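Local coordinates for prenylcyclase (Actinoplanes teichomyceticus, PDB 6IJ1), which probably acts on prenyl chains, as a helical protein of the prenyltransferase and terpene cyclase kind, although its substrate and reaction are not established, at residues V32-L37 with A289-V294; D41-A46 with W81-V86; R121-D126 with E174-G179; S130-D135 with D151-G156; H157-A162 with Y193-P198. All blocks are in the same frame, centred on the assembly; numbering follows the deposited sequence.

Contact 1: V32-L37 with A289-V294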
# COMPACT_ATOMS: atom_id res chain seq x y z
N VAL A 32 2.67 -9.58 11.25
CA VAL A 32 3.84 -9.69 10.38
C VAL A 32 3.44 -10.39 9.08
O VAL A 32 2.50 -11.20 9.04
CB VAL A 32 5.04 -10.42 11.01
CG1 VAL A 32 5.39 -9.75 12.40
CG2 VAL A 32 4.73 -11.92 11.21
N ASP A 33 4.11 -10.03 8.00
CA ASP A 33 3.85 -10.71 6.73
C ASP A 33 5.06 -10.53 5.83
O ASP A 33 5.97 -9.76 6.12
CB ASP A 33 2.58 -10.17 6.05
CG ASP A 33 1.86 -11.20 5.17
OD1 ASP A 33 2.47 -12.24 4.86
OD2 ASP A 33 0.70 -10.88 4.77
N TYR A 34 5.05 -11.25 4.71
CA TYR A 34 6.16 -11.33 3.76
C TYR A 34 7.31 -12.15 4.36
O TYR A 34 7.30 -12.51 5.54
CB TYR A 34 6.62 -9.95 3.21
CG TYR A 34 5.59 -9.34 2.28
CD1 TYR A 34 4.55 -8.57 2.79
CD2 TYR A 34 5.65 -9.59 0.93
CE1 TYR A 34 3.58 -8.02 1.92
CE2 TYR A 34 4.66 -9.06 0.04
CZ TYR A 34 3.67 -8.29 0.57
OH TYR A 34 2.68 -7.76 -0.26
N ASP A 35 8.26 -12.48 3.51
CA ASP A 35 9.36 -13.34 3.94
C ASP A 35 10.64 -12.95 3.25
O ASP A 35 11.53 -13.80 3.15
CB ASP A 35 8.94 -14.83 3.62
CG ASP A 35 9.87 -15.86 4.18
OD1 ASP A 35 10.22 -15.76 5.40
OD2 ASP A 35 10.21 -16.80 3.39
N LEU A 36 10.77 -11.74 2.77
CA LEU A 36 11.94 -11.34 1.98
C LEU A 36 13.24 -11.52 2.74
O LEU A 36 14.24 -11.96 2.16
CB LEU A 36 11.81 -9.87 1.60
CG LEU A 36 10.67 -9.75 0.58
CD1 LEU A 36 10.23 -8.32 0.56
CD2 LEU A 36 11.13 -10.20 -0.78
N LEU A 37 13.25 -11.17 4.02
CA LEU A 37 14.43 -11.23 4.87
C LEU A 37 13.87 -11.33 6.28
O LEU A 37 13.96 -10.38 7.07
CB LEU A 37 15.31 -10.00 4.64
CG LEU A 37 16.71 -10.08 5.28
CD1 LEU A 37 17.27 -11.51 5.29
CD2 LEU A 37 17.66 -9.15 4.55
N ALA A 289 -0.70 -10.02 -3.09
CA ALA A 289 -0.11 -8.68 -3.00
C ALA A 289 1.33 -8.80 -3.52
O ALA A 289 2.29 -8.94 -2.77
CB ALA A 289 -0.19 -8.17 -1.55
N ARG A 290 1.46 -8.77 -4.85
CA ARG A 290 2.70 -9.18 -5.51
C ARG A 290 3.62 -7.98 -5.62
O ARG A 290 3.36 -7.04 -6.38
CB ARG A 290 2.41 -9.77 -6.91
CG ARG A 290 1.44 -10.99 -6.87
CD ARG A 290 1.88 -12.09 -5.84
NE ARG A 290 2.93 -12.97 -6.34
CZ ARG A 290 2.70 -14.08 -7.09
NH1 ARG A 290 1.53 -14.39 -7.49
NH2 ARG A 290 3.68 -14.80 -7.51
N LEU A 291 4.66 -8.02 -4.81
CA LEU A 291 5.61 -6.93 -4.62
C LEU A 291 6.84 -7.27 -5.44
O LEU A 291 7.42 -8.35 -5.26
CB LEU A 291 5.94 -6.83 -3.13
CG LEU A 291 6.65 -5.66 -2.48
CD1 LEU A 291 6.72 -6.01 -1.01
CD2 LEU A 291 8.03 -5.64 -3.08
N ARG A 292 7.28 -6.37 -6.30
CA ARG A 292 8.52 -6.64 -7.04
C ARG A 292 9.66 -5.89 -6.35
O ARG A 292 9.62 -4.65 -6.23
CB ARG A 292 8.40 -6.28 -8.51
CG ARG A 292 8.01 -4.85 -8.82
CD ARG A 292 7.77 -4.67 -10.33
NE ARG A 292 7.45 -3.29 -10.65
CZ ARG A 292 6.99 -2.89 -11.82
NH1 ARG A 292 6.86 -3.77 -12.85
NH2 ARG A 292 6.64 -1.62 -12.03
N MET A 293 10.64 -6.65 -5.87
CA MET A 293 11.81 -6.04 -5.23
C MET A 293 12.76 -5.56 -6.33
O MET A 293 13.70 -6.26 -6.76
CB MET A 293 12.49 -7.05 -4.28
CG MET A 293 11.79 -7.27 -2.97
SD MET A 293 11.64 -5.71 -2.06
CE MET A 293 13.35 -5.24 -1.99
N VAL A 294 12.48 -4.35 -6.83
CA VAL A 294 13.26 -3.80 -7.93
C VAL A 294 14.73 -3.77 -7.54
O VAL A 294 15.11 -3.52 -6.40
CB VAL A 294 12.78 -2.36 -8.22
CG1 VAL A 294 13.45 -1.80 -9.53
CG2 VAL A 294 11.26 -2.34 -8.46
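Tyr-34 makes the largest share of this contact, and it does so with both its hydroxyl and its ring. The polar part is one bond across the segments: OH of Tyr-34 donates to O of Ala-289 at 2.8 Å, approaching with a C=O...donor angle of 128° and tilted out of the carbonyl plane. On its own side, the backbone N-H of Tyr-34 is hydrogen-bonded to OD1 of Asp-33, which it meets from above the carboxylate plane. Asp-33 also takes backbone N-H groups of Phe-325 and His-328, so it ties the loop to the start of helix 327-341. The apolar part begins with a CH-pi contact, CD1 of Leu-291 lying over one face of the Tyr-34 ring at 4.3 Å from its centroid. CG of Leu-291 stands anti to the backbone N (chi1 -167°), and CD1 beyond it makes this contact. Further along, CD2 of Leu-36 packs on CG of Met-293 at 3.7 Å, and CD1 of Leu-36 lies 4.0 Å from SD of Met-293. The arrangement is a buried contact between a loop and the edge strand 291-292 of a small three-stranded mixed sheet, in a mainly helical fold.

Contact 2: D41-A46 with W81-V86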
# COMPACT_ATOMS: atom_id res chain seq x y z
N ASP A 41 7.48 -6.18 10.19
CA ASP A 41 6.65 -5.95 11.39
C ASP A 41 5.98 -4.57 11.33
O ASP A 41 4.77 -4.53 11.25
CB ASP A 41 7.41 -6.18 12.71
CG ASP A 41 8.81 -5.61 12.76
OD1 ASP A 41 9.11 -4.67 12.02
OD2 ASP A 41 9.59 -6.12 13.57
N ASP A 42 6.76 -3.49 11.34
CA ASP A 42 6.18 -2.12 11.41
C ASP A 42 5.27 -1.81 10.21
O ASP A 42 4.16 -1.35 10.42
CB ASP A 42 7.27 -1.08 11.65
CG ASP A 42 7.95 -1.27 12.99
OD1 ASP A 42 7.45 -2.04 13.80
OD2 ASP A 42 8.98 -0.65 13.20
N TRP A 43 5.77 -2.00 9.00
CA TRP A 43 4.96 -1.73 7.81
C TRP A 43 3.66 -2.50 7.86
O TRP A 43 2.56 -1.93 7.76
CB TRP A 43 5.78 -2.05 6.56
CG TRP A 43 4.93 -2.18 5.32
CD1 TRP A 43 3.87 -1.36 4.92
CD2 TRP A 43 5.06 -3.18 4.30
NE1 TRP A 43 3.38 -1.81 3.70
CE2 TRP A 43 4.09 -2.92 3.32
CE3 TRP A 43 5.92 -4.28 4.14
CZ2 TRP A 43 3.93 -3.72 2.17
CZ3 TRP A 43 5.78 -5.07 2.99
CH2 TRP A 43 4.78 -4.81 2.03
N ILE A 44 3.73 -3.83 8.03
CA ILE A 44 2.52 -4.64 7.97
C ILE A 44 1.59 -4.36 9.14
O ILE A 44 0.37 -4.35 8.97
CB ILE A 44 2.91 -6.14 7.90
CG1 ILE A 44 3.58 -6.40 6.54
CG2 ILE A 44 1.72 -7.08 8.09
CD1 ILE A 44 2.63 -6.19 5.30
N THR A 45 2.15 -4.16 10.35
CA THR A 45 1.30 -3.80 11.48
C THR A 45 0.53 -2.52 11.20
O THR A 45 -0.67 -2.46 11.47
CB THR A 45 2.19 -3.66 12.72
OG1 THR A 45 2.73 -4.95 13.07
CG2 THR A 45 1.40 -3.14 13.91
N ALA A 46 1.23 -1.49 10.72
CA ALA A 46 0.56 -0.23 10.40
C ALA A 46 -0.51 -0.43 9.32
O ALA A 46 -1.61 0.12 9.41
CB ALA A 46 1.56 0.81 9.96
N TRP A 81 10.05 4.76 10.24
CA TRP A 81 9.81 3.34 10.51
C TRP A 81 10.25 2.54 9.30
O TRP A 81 10.62 3.12 8.28
CB TRP A 81 8.36 3.09 10.78
CG TRP A 81 7.87 3.58 12.13
CD1 TRP A 81 7.64 2.81 13.25
CD2 TRP A 81 7.42 4.92 12.45
NE1 TRP A 81 7.12 3.63 14.27
CE2 TRP A 81 6.99 4.90 13.78
CE3 TRP A 81 7.36 6.11 11.72
CZ2 TRP A 81 6.45 6.05 14.42
CZ3 TRP A 81 6.84 7.28 12.37
CH2 TRP A 81 6.41 7.20 13.69
N ASN A 82 10.24 1.18 9.43
CA ASN A 82 10.88 0.33 8.42
C ASN A 82 10.05 -0.91 8.11
O ASN A 82 9.03 -1.18 8.71
CB ASN A 82 12.32 -0.03 8.86
CG ASN A 82 12.36 -0.64 10.22
OD1 ASN A 82 11.49 -1.40 10.65
ND2 ASN A 82 13.42 -0.30 10.93
N TYR A 83 10.54 -1.68 7.12
CA TYR A 83 9.96 -3.01 6.88
C TYR A 83 10.11 -3.85 8.13
O TYR A 83 9.15 -4.48 8.59
CB TYR A 83 10.72 -3.65 5.67
CG TYR A 83 10.46 -5.16 5.37
CD1 TYR A 83 11.09 -6.17 6.13
CD2 TYR A 83 9.61 -5.55 4.37
CE1 TYR A 83 10.85 -7.52 5.87
CE2 TYR A 83 9.38 -6.90 4.10
CZ TYR A 83 10.00 -7.88 4.85
OH TYR A 83 9.74 -9.20 4.57
N SER A 84 11.35 -3.92 8.63
CA SER A 84 11.70 -4.54 9.90
C SER A 84 13.10 -4.03 10.19
O SER A 84 13.68 -3.31 9.38
CB SER A 84 11.69 -6.07 9.81
OG SER A 84 12.86 -6.48 9.11
N GLU A 85 13.67 -4.47 11.31
CA GLU A 85 15.02 -4.01 11.68
C GLU A 85 16.09 -4.40 10.66
O GLU A 85 17.20 -3.83 10.67
CB GLU A 85 15.31 -4.58 13.07
CG GLU A 85 15.37 -6.10 13.06
CD GLU A 85 15.70 -6.71 14.41
OE1 GLU A 85 15.69 -5.98 15.43
OE2 GLU A 85 15.98 -7.93 14.45
N VAL A 86 15.79 -5.31 9.73
CA VAL A 86 16.79 -5.66 8.73
C VAL A 86 16.98 -4.60 7.67
O VAL A 86 17.89 -4.68 6.85
CB VAL A 86 16.46 -7.00 8.01
CG1 VAL A 86 16.13 -8.07 9.04
CG2 VAL A 86 15.30 -6.81 7.00
O HOH W 1 11.04 -2.65 12.99
O HOH W 2 12.09 -5.68 13.63
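Asp-41, just before helix 42-52, and Asp-42, its first residue, are turned differently: CG of Asp-41 lies between its backbone N and carbonyl carbon (chi1 43°), while CG of Asp-42 lies anti to its carbonyl carbon (chi1 -64°). With these torsions OD1 of Asp-41 comes to 3.3 Å from CA of Ser-84, and OD2 of Asp-42 comes to Trp-81. Trp-81 closes a Gln-to-Trp sequence, starting at Gln-75, that resembles the QW motif of triterpene cyclases, and the loop after it lies against the helix start. The backbones join where N of Asp-41 donates to O of Tyr-83 at 2.9 Å; a weak bond runs from N of Trp-43 to O of Asn-82. OD1 of Asp-41 also accepts from N of Asp-42, on the anti side of the carboxylate. OD2 of Asp-42 meets the edge of the Trp-81 indole at CD1, 3.7 Å away, with carboxylate and ring nearly perpendicular; NE1 of that indole donates to O of Leu-71. CE3 of Trp-43 packs on CD2 of Tyr-83 at 3.9 Å, and OH of Tyr-83 is bonded to Gly-38 and Leu-36. Asn-82, whose ND2 bonds to Glu-89, has a buried backbone N with no partner in the model. One water links OD2 of Asp-41 to the backbone of Glu-85, accepting from its N at 3.1 Å.

Contact 3: R121-D126 with E174-G179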
# COMPACT_ATOMS: atom_id res chain seq x y z
N ARG A 121 12.35 14.90 3.77
CA ARG A 121 13.65 14.59 3.19
C ARG A 121 13.54 13.76 1.93
O ARG A 121 14.48 13.78 1.11
CB ARG A 121 14.51 13.87 4.22
CG ARG A 121 14.92 14.81 5.33
CD ARG A 121 15.70 14.06 6.41
NE ARG A 121 16.97 13.63 5.85
CZ ARG A 121 18.02 13.27 6.57
NH1 ARG A 121 19.14 12.88 5.97
NH2 ARG A 121 17.95 13.29 7.90
N HIS A 122 12.40 13.04 1.74
CA HIS A 122 12.26 12.13 0.59
C HIS A 122 11.56 12.80 -0.58
O HIS A 122 11.38 12.19 -1.62
CB HIS A 122 11.49 10.84 1.01
CG HIS A 122 12.23 10.00 1.98
ND1 HIS A 122 12.48 10.40 3.27
CD2 HIS A 122 12.84 8.80 1.82
CE1 HIS A 122 13.20 9.46 3.88
NE2 HIS A 122 13.40 8.45 3.03
N VAL A 123 11.23 14.10 -0.46
CA VAL A 123 10.53 14.80 -1.53
C VAL A 123 11.50 15.34 -2.56
O VAL A 123 12.43 16.09 -2.22
CB VAL A 123 9.68 15.93 -0.96
CG1 VAL A 123 9.02 16.75 -2.10
CG2 VAL A 123 8.64 15.36 -0.02
N HIS A 124 11.33 14.93 -3.80
CA HIS A 124 12.17 15.35 -4.92
C HIS A 124 11.66 16.66 -5.52
O HIS A 124 10.50 17.11 -5.31
CB HIS A 124 12.20 14.28 -6.02
CG HIS A 124 13.22 13.20 -5.78
ND1 HIS A 124 14.58 13.42 -5.90
CD2 HIS A 124 13.09 11.88 -5.50
CE1 HIS A 124 15.24 12.30 -5.66
NE2 HIS A 124 14.36 11.36 -5.39
N ASP A 125 12.51 17.25 -6.36
CA ASP A 125 12.16 18.52 -6.95
C ASP A 125 11.02 18.40 -7.95
O ASP A 125 10.36 19.41 -8.23
CB ASP A 125 13.39 19.11 -7.66
CG ASP A 125 14.47 19.56 -6.66
OD1 ASP A 125 14.17 19.71 -5.44
OD2 ASP A 125 15.61 19.78 -7.11
N ASP A 126 10.76 17.21 -8.50
CA ASP A 126 9.62 17.05 -9.39
C ASP A 126 8.35 16.71 -8.63
O ASP A 126 7.29 16.53 -9.26
CB ASP A 126 9.88 15.99 -10.46
CG ASP A 126 10.10 14.57 -9.88
OD1 ASP A 126 10.12 14.40 -8.64
OD2 ASP A 126 10.31 13.64 -10.69
N GLU A 174 1.19 20.46 -1.53
CA GLU A 174 0.78 20.89 -2.85
C GLU A 174 1.78 20.49 -3.92
O GLU A 174 1.41 20.08 -5.03
CB GLU A 174 0.57 22.43 -2.84
CG GLU A 174 0.56 23.10 -4.19
CD GLU A 174 0.41 24.61 -4.06
OE1 GLU A 174 -0.35 25.03 -3.18
OE2 GLU A 174 1.06 25.41 -4.82
N HIS A 175 3.07 20.66 -3.63
CA HIS A 175 4.14 20.25 -4.51
C HIS A 175 4.05 18.75 -4.83
O HIS A 175 4.22 18.34 -5.98
CB HIS A 175 5.46 20.62 -3.82
CG HIS A 175 6.68 20.15 -4.52
ND1 HIS A 175 7.07 20.68 -5.73
CD2 HIS A 175 7.64 19.26 -4.17
CE1 HIS A 175 8.22 20.12 -6.10
NE2 HIS A 175 8.57 19.25 -5.18
N VAL A 176 3.79 17.95 -3.80
CA VAL A 176 3.72 16.49 -3.98
C VAL A 176 2.48 16.11 -4.78
O VAL A 176 2.56 15.27 -5.70
CB VAL A 176 3.73 15.81 -2.61
CG1 VAL A 176 3.50 14.28 -2.77
CG2 VAL A 176 5.10 16.00 -1.90
N VAL A 177 1.33 16.71 -4.46
CA VAL A 177 0.13 16.43 -5.26
C VAL A 177 0.35 16.80 -6.73
O VAL A 177 -0.07 16.06 -7.63
CB VAL A 177 -1.07 17.19 -4.66
CG1 VAL A 177 -2.23 17.24 -5.69
CG2 VAL A 177 -1.56 16.57 -3.31
N ASN A 178 1.01 17.95 -7.01
CA ASN A 178 1.25 18.32 -8.40
C ASN A 178 2.11 17.28 -9.10
O ASN A 178 1.83 16.93 -10.25
CB ASN A 178 1.90 19.71 -8.51
CG ASN A 178 0.87 20.79 -8.25
OD1 ASN A 178 -0.32 20.54 -8.42
ND2 ASN A 178 1.32 21.97 -7.84
N GLY A 179 3.11 16.75 -8.39
CA GLY A 179 3.98 15.75 -8.98
C GLY A 179 3.21 14.46 -9.23
O GLY A 179 3.37 13.83 -10.28
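His-175 reaches from helix 173-182 into the loop at His-124 to Asp-126, and its side chain decides the contact. CG stands anti to the backbone N (chi1 174°), and the ring beyond it meets the loop. It does so with its edge: NE2 donates to O of His-124 at 2.9 Å, with an N-H...acceptor angle of 161°, and the bond lies in the carbonyl plane and close to the ring plane. Next along the rim, CE1 comes within 3.1 Å of O of Asp-125. On the other side of NE2, CD2 touches CG1 of Val-123 at 3.5 Å. That methyl, anti to its own backbone N (chi1 175°), also packs on CG2 of Val-176, 4.0 Å away. The His-124 side chain itself leads away from the helix, its NE2 bonded to O of Cys-154. At the end of this loop segment, O of Asp-126 lies 3.4 Å from CA of Gly-179, where a beta carbon would collide with it; the same oxygen accepts from NH2 of Arg-182. An alanine in place of His-175 would probably leave O of His-124 without this donor and open a gap beside Val-123. The chemistry of the contact requires a proton on NE2; OD1 of Asp-125 lies 5.6 Å and OD1 of Asp-126 6.2 Å from NE2 of His-175, not in contact, and may favour a protonated ring.

Contact 4: S130-D135 with D151-G156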
# COMPACT_ATOMS: atom_id res chain seq x y z
N SER A 130 10.63 9.65 -2.86
CA SER A 130 11.40 8.43 -2.98
C SER A 130 11.16 7.54 -1.77
O SER A 130 10.85 7.99 -0.68
CB SER A 130 12.90 8.70 -3.10
OG SER A 130 13.40 9.38 -1.94
N THR A 131 11.44 6.23 -1.95
CA THR A 131 11.31 5.35 -0.79
C THR A 131 12.45 5.56 0.22
O THR A 131 12.24 5.44 1.45
CB THR A 131 11.30 3.89 -1.30
OG1 THR A 131 10.16 3.74 -2.15
CG2 THR A 131 11.17 2.90 -0.17
N TYR A 132 13.65 5.79 -0.29
CA TYR A 132 14.83 5.98 0.54
C TYR A 132 15.54 7.27 0.12
O TYR A 132 15.39 7.75 -1.00
CB TYR A 132 15.83 4.79 0.34
CG TYR A 132 15.27 3.44 0.72
CD1 TYR A 132 15.23 3.02 2.03
CD2 TYR A 132 14.80 2.58 -0.31
CE1 TYR A 132 14.71 1.76 2.30
CE2 TYR A 132 14.31 1.32 -0.00
CZ TYR A 132 14.28 0.95 1.30
OH TYR A 132 13.76 -0.33 1.50
N VAL A 133 16.43 7.73 1.03
CA VAL A 133 17.32 8.85 0.73
C VAL A 133 18.73 8.33 0.92
O VAL A 133 18.96 7.53 1.82
CB VAL A 133 17.09 10.07 1.66
CG1 VAL A 133 15.74 10.68 1.36
CG2 VAL A 133 17.15 9.67 3.07
N PRO A 134 19.68 8.80 0.12
CA PRO A 134 21.04 8.22 0.21
C PRO A 134 21.68 8.44 1.57
O PRO A 134 22.29 7.52 2.13
CB PRO A 134 21.80 8.94 -0.90
CG PRO A 134 20.78 9.42 -1.83
CD PRO A 134 19.53 9.68 -1.03
N ASP A 135 21.55 9.64 2.15
CA ASP A 135 22.29 9.88 3.38
C ASP A 135 21.74 9.05 4.52
O ASP A 135 22.51 8.43 5.26
CB ASP A 135 22.30 11.37 3.74
CG ASP A 135 20.99 12.04 3.47
OD1 ASP A 135 20.11 11.39 2.86
OD2 ASP A 135 20.84 13.22 3.84
N ASP A 151 20.62 4.21 -6.96
CA ASP A 151 19.86 5.34 -7.49
C ASP A 151 18.41 4.99 -7.84
O ASP A 151 17.56 5.89 -7.83
CB ASP A 151 20.50 5.92 -8.75
CG ASP A 151 21.81 6.66 -8.48
OD1 ASP A 151 22.28 6.77 -7.31
OD2 ASP A 151 22.38 7.11 -9.51
N GLY A 152 18.10 3.74 -8.23
CA GLY A 152 16.70 3.38 -8.45
C GLY A 152 15.90 3.54 -7.18
O GLY A 152 14.79 4.11 -7.18
N TRP A 153 16.44 3.03 -6.06
CA TRP A 153 15.77 3.03 -4.77
C TRP A 153 15.64 4.42 -4.18
O TRP A 153 14.78 4.64 -3.31
CB TRP A 153 16.50 2.10 -3.79
CG TRP A 153 16.21 0.65 -4.02
CD1 TRP A 153 15.67 0.10 -5.14
CD2 TRP A 153 16.45 -0.38 -3.11
NE1 TRP A 153 15.55 -1.29 -4.95
CE2 TRP A 153 16.01 -1.60 -3.72
CE3 TRP A 153 16.93 -0.42 -1.80
CZ2 TRP A 153 16.07 -2.83 -3.06
CZ3 TRP A 153 16.99 -1.66 -1.14
CH2 TRP A 153 16.57 -2.84 -1.80
N CYS A 154 16.46 5.37 -4.65
CA CYS A 154 16.42 6.73 -4.12
C CYS A 154 15.77 7.69 -5.08
O CYS A 154 15.73 8.89 -4.79
CB CYS A 154 17.85 7.19 -3.78
SG CYS A 154 18.55 6.21 -2.46
N GLY A 155 15.18 7.18 -6.20
CA GLY A 155 14.42 8.00 -7.13
C GLY A 155 12.98 8.13 -6.69
O GLY A 155 12.55 7.43 -5.77
N GLY A 156 12.28 9.02 -7.37
CA GLY A 156 10.86 9.22 -7.07
C GLY A 156 10.06 7.99 -7.45
O GLY A 156 10.19 7.45 -8.54
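Tyr-132 N points to O of Trp-153 in a weak 3.4 Å bond, reaching a type I turn that runs from Gly-152 to Gly-155. CA of Cys-154 makes a CA-H...O contact back to O of Tyr-132. Beside this, the rings of Tyr-132 and Trp-153 lie near parallel, at 21°, but slid so far apart that they barely overlap; the touch is CE2 of Tyr-132 on CE3 of Trp-153, at 3.6 Å. NE1 of that indole is bonded to O of Val-294. Segment 130-135 runs into helix 134-141, and segment 151-156 lies in the loop that follows it. CB of Ser-130 presses on two carbonyls, 3.0 Å from O of Gly-155 and 3.3 Å from O of Cys-154, while OG lies between the backbone N and the carbonyl carbon (chi1 61°) and donates to O of Tyr-132 at 2.7 Å from above the carbonyl plane. An alanine at Ser-130 would probably leave O of Tyr-132 without this donor and the bend through Thr-131 freer to move. SG of Cys-154 rests on the Pro-134 ring, 3.9 Å from CD.

Contact 5: H157-A162 with Y193-P198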
# COMPACT_ATOMS: atom_id res chain seq x y z
N HIS A 157 9.14 7.60 -6.55
CA HIS A 157 8.36 6.37 -6.76
C HIS A 157 6.89 6.75 -6.72
O HIS A 157 6.39 7.26 -5.70
CB HIS A 157 8.68 5.40 -5.66
CG HIS A 157 10.11 4.94 -5.73
ND1 HIS A 157 10.84 4.61 -4.62
CD2 HIS A 157 10.90 4.69 -6.80
CE1 HIS A 157 12.07 4.25 -5.00
NE2 HIS A 157 12.14 4.30 -6.32
N VAL A 158 6.18 6.45 -7.82
CA VAL A 158 4.80 6.93 -7.92
C VAL A 158 3.89 6.21 -6.91
O VAL A 158 2.94 6.81 -6.40
CB VAL A 158 4.29 6.78 -9.36
CG1 VAL A 158 2.82 7.15 -9.47
CG2 VAL A 158 5.09 7.67 -10.30
N CYS A 159 4.13 4.92 -6.62
CA CYS A 159 3.28 4.22 -5.63
C CYS A 159 3.43 4.78 -4.22
O CYS A 159 2.44 4.92 -3.50
CB CYS A 159 3.64 2.70 -5.66
SG CYS A 159 5.47 2.37 -5.62
N VAL A 160 4.66 5.11 -3.82
CA VAL A 160 4.88 5.71 -2.50
C VAL A 160 4.30 7.11 -2.49
O VAL A 160 3.66 7.51 -1.52
CB VAL A 160 6.39 5.71 -2.22
CG1 VAL A 160 6.67 6.45 -0.91
CG2 VAL A 160 6.91 4.23 -2.18
N THR A 161 4.51 7.85 -3.59
CA THR A 161 3.93 9.20 -3.67
C THR A 161 2.42 9.12 -3.57
O THR A 161 1.79 9.93 -2.85
CB THR A 161 4.32 9.84 -4.98
OG1 THR A 161 5.74 9.81 -5.13
CG2 THR A 161 3.84 11.31 -5.07
N ALA A 162 1.82 8.15 -4.26
CA ALA A 162 0.36 8.02 -4.22
C ALA A 162 -0.14 7.79 -2.81
O ALA A 162 -1.19 8.32 -2.46
CB ALA A 162 -0.06 6.84 -5.13
N TYR A 193 6.24 1.52 -8.69
CA TYR A 193 7.61 1.04 -8.70
C TYR A 193 7.70 -0.33 -8.07
O TYR A 193 8.21 -1.27 -8.71
CB TYR A 193 8.49 2.03 -7.94
CG TYR A 193 9.99 1.74 -8.01
CD1 TYR A 193 10.75 2.05 -9.18
CD2 TYR A 193 10.66 1.18 -6.91
CE1 TYR A 193 12.14 1.82 -9.18
CE2 TYR A 193 12.06 0.97 -6.92
CZ TYR A 193 12.76 1.29 -8.08
OH TYR A 193 14.13 1.06 -8.04
N TRP A 194 7.17 -0.50 -6.86
CA TRP A 194 7.34 -1.73 -6.10
C TRP A 194 6.28 -2.79 -6.38
O TRP A 194 6.33 -3.83 -5.72
CB TRP A 194 7.35 -1.45 -4.58
CG TRP A 194 8.45 -0.49 -4.14
CD1 TRP A 194 8.31 0.79 -3.75
CD2 TRP A 194 9.84 -0.82 -3.98
NE1 TRP A 194 9.54 1.32 -3.37
CE2 TRP A 194 10.49 0.34 -3.52
CE3 TRP A 194 10.59 -1.98 -4.20
CZ2 TRP A 194 11.85 0.39 -3.26
CZ3 TRP A 194 11.95 -1.94 -3.94
CH2 TRP A 194 12.57 -0.76 -3.49
N TRP A 195 5.28 -2.51 -7.21
CA TRP A 195 4.14 -3.42 -7.32
C TRP A 195 3.93 -3.81 -8.76
O TRP A 195 4.06 -2.99 -9.67
CB TRP A 195 2.84 -2.78 -6.77
CG TRP A 195 3.04 -2.42 -5.33
CD1 TRP A 195 3.46 -1.20 -4.83
CD2 TRP A 195 2.80 -3.26 -4.18
NE1 TRP A 195 3.53 -1.26 -3.44
CE2 TRP A 195 3.12 -2.51 -3.02
CE3 TRP A 195 2.38 -4.60 -4.01
CZ2 TRP A 195 3.04 -3.05 -1.73
CZ3 TRP A 195 2.29 -5.12 -2.73
CH2 TRP A 195 2.61 -4.36 -1.60
N ILE A 196 3.59 -5.09 -8.97
CA ILE A 196 3.26 -5.61 -10.29
C ILE A 196 1.97 -5.00 -10.83
O ILE A 196 1.84 -4.79 -12.04
CB ILE A 196 3.13 -7.15 -10.16
CG1 ILE A 196 4.52 -7.74 -9.95
CG2 ILE A 196 2.42 -7.72 -11.37
CD1 ILE A 196 5.42 -7.62 -11.17
N ASP A 197 1.01 -4.73 -9.97
CA ASP A 197 -0.33 -4.33 -10.37
C ASP A 197 -0.45 -2.80 -10.31
O ASP A 197 -0.40 -2.26 -9.21
CB ASP A 197 -1.37 -4.96 -9.44
CG ASP A 197 -1.31 -6.48 -9.45
OD1 ASP A 197 -1.36 -7.09 -10.55
OD2 ASP A 197 -1.23 -7.08 -8.36
N PRO A 198 -0.65 -2.11 -11.43
CA PRO A 198 -0.86 -0.66 -11.37
C PRO A 198 -2.15 -0.30 -10.69
O PRO A 198 -2.33 0.88 -10.33
CB PRO A 198 -0.87 -0.25 -12.85
CG PRO A 198 -1.35 -1.49 -13.58
CD PRO A 198 -0.66 -2.63 -12.80
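Tyr-193 stacks face to face on His-157, the residue in the N-cap position of helix 158-164, and with Trp-194 the pair forms a buried aromatic cluster. The centroids are 3.9 Å apart, the planes 20° off parallel, and NE2 of His-157 lies over the centre of the tyrosine ring. CG of Tyr-193, anti to its backbone N (chi1 -173°), lies 3.3 Å from CD2 of His-157. OH of Tyr-193 bonds to O of Glu-298; a bound imidazole, probably from the crystallisation liquor, lies about 4 Å from this side chain and may mark a pocket. The backbone N of Tyr-193 donates to SG of Cys-159 at 3.3 Å. At Trp-194 the backbone N does the same at 3.6 Å and almost straight, so one sulfur takes two consecutive N-H groups. The indole turns its edge toward the face of His-157; its NE1 and ND1 of His-157 both bond to OG1 of Thr-131. CG2 of Val-160 meets the indole rim at CD1. Trp-195 comes last, the edge of its ring at CD1 lying 4.0 Å from CB of Cys-159.

Of the five, contact 1 spans the longest stretch of chain, its segments 252 residues apart, and the other four are nested in the loop it closes: contact 2 first, then contact 4 inside the loop of contact 3, while contact 5 interlocks with contact 3. Contact 5 lies nearest the middle, about 8 Å from the chain centre, and contact 3 the furthest, about 19 Å. Arg-292 ties contact 1 to contact 5, Trp-153 and Val-294 tie it to contact 4, and Tyr-34 packs on Trp-43 of contact 2. Helices 158-164 and 173-182, neighbours in sequence, carry contacts 5 and 3. Through contacts 1 and 5 all five are joined in one connected set, with aromatic residues prominent in contacts 1, 2, 4 and 5.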